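Local atomic coordinates of putative aminomethyltransferase (Leptospirillum rubarum, PDB entry 3TTG), a protein that is a putative aminomethyltransferase of the glycine cleavage T-protein family, probably binding folate through its folate-binding domain. Residues 266-269 with 270-274; 258-261 with 262-265. All blocks are in the same frame, centred on the assembly; numbering follows the deposited sequence.

Contact 1: 266-269 with 270-274; sequences VTRL and KFQGH
L269 and K270, with T267 shortly before them, carry the contact between 266-269 and 270-274, which comprises the last turns of the alpha-helix 263-271 and the loop that leaves it. L269 has its CG anti to the backbone N (chi1 175°). From there the branch CD1 reaches past the end of the helix and meets the backbone carbonyl of the departing loop, 3.7 Å from H274 O. K270 N donates to V266 O at 3.2 Å, and K270 CB lies alongside the helix backbone, 3.4 Å from T267 O. Beyond CG the lysine chain bends at chi2 and carries its amino end away from 266-269 at an exposed position.

T267 and F271 run side by side and point the same way. T267 turns its methyl to the ring, CG2 lying 3.5 Å from F271 CD2, while its hydroxyl OG1 is hydrogen-bonded back to Q263 O. T267 O also accepts from F271 N, almost straight along the C=O axis. On the outer face, R268 sends NE back along the helix to a salt bridge with E264.

Q272 is the first residue to leave helical angles, and here the bonding pattern changes. R268 O takes two N-H groups: a normal i+4 bond and an i+5 bond of the pi-turn type, which draws the glycine in under the last turn. That doubly gripped oxygen is 2.8 Å from Q272 N and 2.8 Å from G273 N, both donors tilted by about 20° from its carbonyl plane.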
loop_
_atom_site.group_PDB
_atom_site.type_symbol
_atom_site.label_atom_id
_atom_site.label_comp_id
_atom_site.label_asym_id
_atom_site.label_seq_id
_atom_site.Cartn_x
_atom_site.Cartn_y
_atom_site.Cartn_z
ATOM N N VAL A 266 -14.100 13.262 -7.401
ATOM C CA VAL A 266 -14.129 12.184 -6.405
ATOM C C VAL A 266 -15.539 12.041 -5.848
ATOM O O VAL A 266 -16.092 10.938 -5.769
ATOM C CB VAL A 266 -13.141 12.492 -5.240
ATOM C CG1 VAL A 266 -13.512 11.807 -3.935
ATOM C CG2 VAL A 266 -11.769 12.127 -5.634
ATOM N N THR A 267 -16.146 13.199 -5.509
ATOM C CA THR A 267 -17.452 13.224 -4.867
ATOM C C THR A 267 -18.539 12.897 -5.844
ATOM O O THR A 267 -19.454 12.128 -5.508
ATOM C CB THR A 267 -17.706 14.551 -4.128
ATOM O OG1 THR A 267 -16.630 14.782 -3.212
ATOM C CG2 THR A 267 -18.972 14.495 -3.333
ATOM N N ARG A 268 -18.476 13.459 -7.032
ATOM C CA ARG A 268 -19.443 13.149 -8.087
ATOM C C ARG A 268 -19.455 11.629 -8.422
ATOM O O ARG A 268 -20.535 11.057 -8.539
ATOM C CB ARG A 268 -19.137 13.983 -9.342
ATOM C CG ARG A 268 -20.129 13.763 -10.455
ATOM C CD ARG A 268 -20.093 14.810 -11.540
ATOM N NE ARG A 268 -18.776 15.430 -11.686
ATOM C CZ ARG A 268 -17.754 14.971 -12.413
ATOM N NH1 ARG A 268 -17.869 13.837 -13.099
ATOM N NH2 ARG A 268 -16.610 15.651 -12.464
ATOM N N LEU A 269 -18.285 11.015 -8.620
ATOM C CA LEU A 269 -18.169 9.572 -8.884
ATOM C C LEU A 269 -18.920 8.783 -7.786
ATOM O O LEU A 269 -19.742 7.927 -8.079
ATOM C CB LEU A 269 -16.700 9.119 -8.949
ATOM C CG LEU A 269 -16.496 7.595 -9.098
ATOM C CD1 LEU A 269 -17.191 7.052 -10.368
ATOM C CD2 LEU A 269 -15.024 7.220 -9.057
ATOM N N LYS A 270 -18.697 9.162 -6.535
ATOM C CA LYS A 270 -19.295 8.518 -5.385
ATOM C C LYS A 270 -20.824 8.635 -5.342
ATOM O O LYS A 270 -21.461 7.615 -5.242
ATOM C CB LYS A 270 -18.688 9.120 -4.117
ATOM C CG LYS A 270 -19.299 8.653 -2.816
ATOM C CD LYS A 270 -18.963 7.209 -2.560
ATOM C CE LYS A 270 -19.240 6.929 -1.121
ATOM N NZ LYS A 270 -19.185 5.492 -0.835
ATOM N N PHE A 271 -21.404 9.868 -5.441
ATOM C CA PHE A 271 -22.819 10.139 -5.248
ATOM C C PHE A 271 -23.688 10.077 -6.515
ATOM O O PHE A 271 -24.882 9.831 -6.404
ATOM C CB PHE A 271 -22.961 11.523 -4.589
ATOM C CG PHE A 271 -22.498 11.529 -3.150
ATOM C CD1 PHE A 271 -23.364 11.219 -2.125
ATOM C CD2 PHE A 271 -21.180 11.787 -2.825
ATOM C CE1 PHE A 271 -22.927 11.211 -0.809
ATOM C CE2 PHE A 271 -20.754 11.788 -1.501
ATOM C CZ PHE A 271 -21.617 11.459 -0.511
ATOM N N GLN A 272 -23.156 10.370 -7.685
ATOM C CA GLN A 272 -23.993 10.399 -8.894
ATOM C C GLN A 272 -23.481 9.478 -9.974
ATOM O O GLN A 272 -24.272 8.921 -10.728
ATOM C CB GLN A 272 -24.079 11.850 -9.437
ATOM C CG GLN A 272 -25.010 12.767 -8.616
ATOM C CD GLN A 272 -24.356 13.506 -7.457
ATOM O OE1 GLN A 272 -23.172 13.876 -7.500
ATOM N NE2 GLN A 272 -25.138 13.784 -6.401
ATOM N N GLY A 273 -22.175 9.337 -10.053
ATOM C CA GLY A 273 -21.537 8.529 -11.054
ATOM C C GLY A 273 -21.617 7.059 -10.754
ATOM O O GLY A 273 -22.149 6.618 -9.718
ATOM N N HIS A 274 -21.119 6.309 -11.723
ATOM C CA HIS A 274 -21.150 4.856 -11.698
ATOM C C HIS A 274 -19.734 4.368 -11.821
ATOM O O HIS A 274 -18.963 4.847 -12.676
ATOM C CB HIS A 274 -22.054 4.314 -12.837
ATOM C CG HIS A 274 -23.098 5.304 -13.260
ATOM N ND1 HIS A 274 -24.334 5.356 -12.637
ATOM C CD2 HIS A 274 -23.008 6.333 -14.137
ATOM C CE1 HIS A 274 -24.970 6.383 -13.182
ATOM N NE2 HIS A 274 -24.206 7.007 -14.082
#

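Contact 2: 258-261 with 262-265; sequences GCYV and GQEP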
loop_
_atom_site.group_PDB
_atom_site.type_symbol
_atom_site.label_atom_id
_atom_site.label_comp_id
_atom_site.label_asym_id
_atom_site.label_seq_id
_atom_site.Cartn_x
_atom_site.Cartn_y
_atom_site.Cartn_z
ATOM N N GLY A 258 -13.243 19.857 3.661
ATOM C CA GLY A 258 -13.312 21.011 2.771
ATOM C C GLY A 258 -12.490 20.822 1.509
ATOM O O GLY A 258 -11.999 19.718 1.218
ATOM N N CYS A 259 -12.392 21.912 0.731
ATOM C CA CYS A 259 -11.728 21.952 -0.568
ATOM C C CYS A 259 -10.386 21.226 -0.629
ATOM O O CYS A 259 -9.481 21.476 0.188
ATOM C CB CYS A 259 -11.555 23.413 -0.972
ATOM S SG CYS A 259 -10.814 23.658 -2.603
ATOM N N TYR A 260 -10.220 20.419 -1.676
ATOM C CA TYR A 260 -8.939 19.792 -2.016
ATOM C C TYR A 260 -8.931 19.467 -3.476
ATOM O O TYR A 260 -9.986 19.277 -4.106
ATOM C CB TYR A 260 -8.620 18.559 -1.127
ATOM C CG TYR A 260 -9.488 17.343 -1.326
ATOM C CD1 TYR A 260 -9.183 16.399 -2.301
ATOM C CD2 TYR A 260 -10.665 17.181 -0.620
ATOM C CE1 TYR A 260 -9.960 15.261 -2.465
ATOM C CE2 TYR A 260 -11.445 16.042 -0.767
ATOM C CZ TYR A 260 -11.097 15.091 -1.708
ATOM O OH TYR A 260 -11.867 13.994 -1.962
ATOM N N VAL A 261 -7.736 19.324 -4.012
ATOM C CA VAL A 261 -7.535 19.006 -5.415
ATOM C C VAL A 261 -8.169 17.662 -5.756
ATOM O O VAL A 261 -7.830 16.617 -5.185
ATOM C CB VAL A 261 -6.017 19.015 -5.802
ATOM C CG1 VAL A 261 -5.816 18.660 -7.266
ATOM C CG2 VAL A 261 -5.368 20.368 -5.509
ATOM N N GLY A 262 -9.022 17.669 -6.758
ATOM C CA GLY A 262 -9.722 16.461 -7.155
ATOM C C GLY A 262 -11.013 16.163 -6.406
ATOM O O GLY A 262 -11.712 15.188 -6.739
ATOM N N GLN A 263 -11.399 17.026 -5.447
ATOM C CA GLN A 263 -12.566 16.729 -4.607
ATOM C C GLN A 263 -13.877 16.590 -5.390
ATOM O O GLN A 263 -14.679 15.703 -5.075
ATOM C CB GLN A 263 -12.763 17.791 -3.512
ATOM C CG GLN A 263 -13.993 17.536 -2.625
ATOM C CD GLN A 263 -14.109 18.499 -1.501
ATOM O OE1 GLN A 263 -13.941 19.711 -1.678
ATOM N NE2 GLN A 263 -14.392 18.004 -0.309
ATOM N N GLU A 264 -14.170 17.516 -6.278
ATOM C CA GLU A 264 -15.461 17.482 -6.971
ATOM C C GLU A 264 -15.615 16.225 -7.810
ATOM O O GLU A 264 -16.646 15.600 -7.656
ATOM C CB GLU A 264 -15.762 18.762 -7.753
ATOM C CG GLU A 264 -17.184 18.796 -8.314
ATOM C CD GLU A 264 -17.432 18.049 -9.612
ATOM O OE1 GLU A 264 -16.482 17.890 -10.414
ATOM O OE2 GLU A 264 -18.598 17.664 -9.852
ATOM N N PRO A 265 -14.653 15.794 -8.632
ATOM C CA PRO A 265 -14.830 14.541 -9.402
ATOM C C PRO A 265 -14.874 13.291 -8.514
ATOM O O PRO A 265 -15.656 12.403 -8.782
ATOM C CB PRO A 265 -13.588 14.549 -10.328
ATOM C CG PRO A 265 -13.221 15.967 -10.438
ATOM C CD PRO A 265 -13.441 16.495 -9.076
#
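Q263 lies across one face of the Y260 ring, and this is the tight part of the contact. Its CB sits over the ring centre in a CH-pi contact, 3.5 Å from the Y260 centroid and 12° off the ring normal. The extended glutamine chain continues over the ring at about a right angle to the tyrosine side chain, bringing Q263 CG to 3.5 Å from Y260 CE2. The amide is turned 45° to the ring plane, with OE1 3.3 Å from C259 CA, and NE2 bonds to K257 O just before the segment. Y260 holds CG between its own backbone N and carbonyl carbon (chi1 69°), a crowded position that folds the ring back beneath Q263.

The backbone is a type II beta turn from Y260 to Q263, closed by Q263 N donating to Y260 O at 3.0 Å, the nitrogen standing above the carbonyl plane. G262 takes the third position with a positive phi, where a side chain would run into V261 O, so the turn suits a glycine here; it is also the N-cap of helix 263-271. The run GCYVGQE after K257 resembles the signature of YgfZ-type relatives of T-protein.

V261 directs its CB away from the helix start, yet that atom still lies 3.4 Å from G262 N; outside the contact its side chain touches Y119 and its backbone bonds to G61. The solvent side is looser: G258 and C259 are exposed, and C259 CB points away from 262-265.

In the fold
The two contacts are the two ends of one short helix, 263-271: contact 2 starts it with a turn and an N-cap, and contact 1 ends it before the chain runs on to strand 277-284, in the antiparallel sheet of the C-terminal barrel domain. Contact 2 is partly buried and depends on aliphatic-over-aromatic packing with a single backbone bond across it. Contact 1 lies at the surface and is chiefly backbone hydrogen bonding, with mostly exposed side chains. They meet on the inner side of the helix, where V266 CG1 rests 3.4 Å from Y260 OH. Two side-chain bonds along the helix also span the boundary between them.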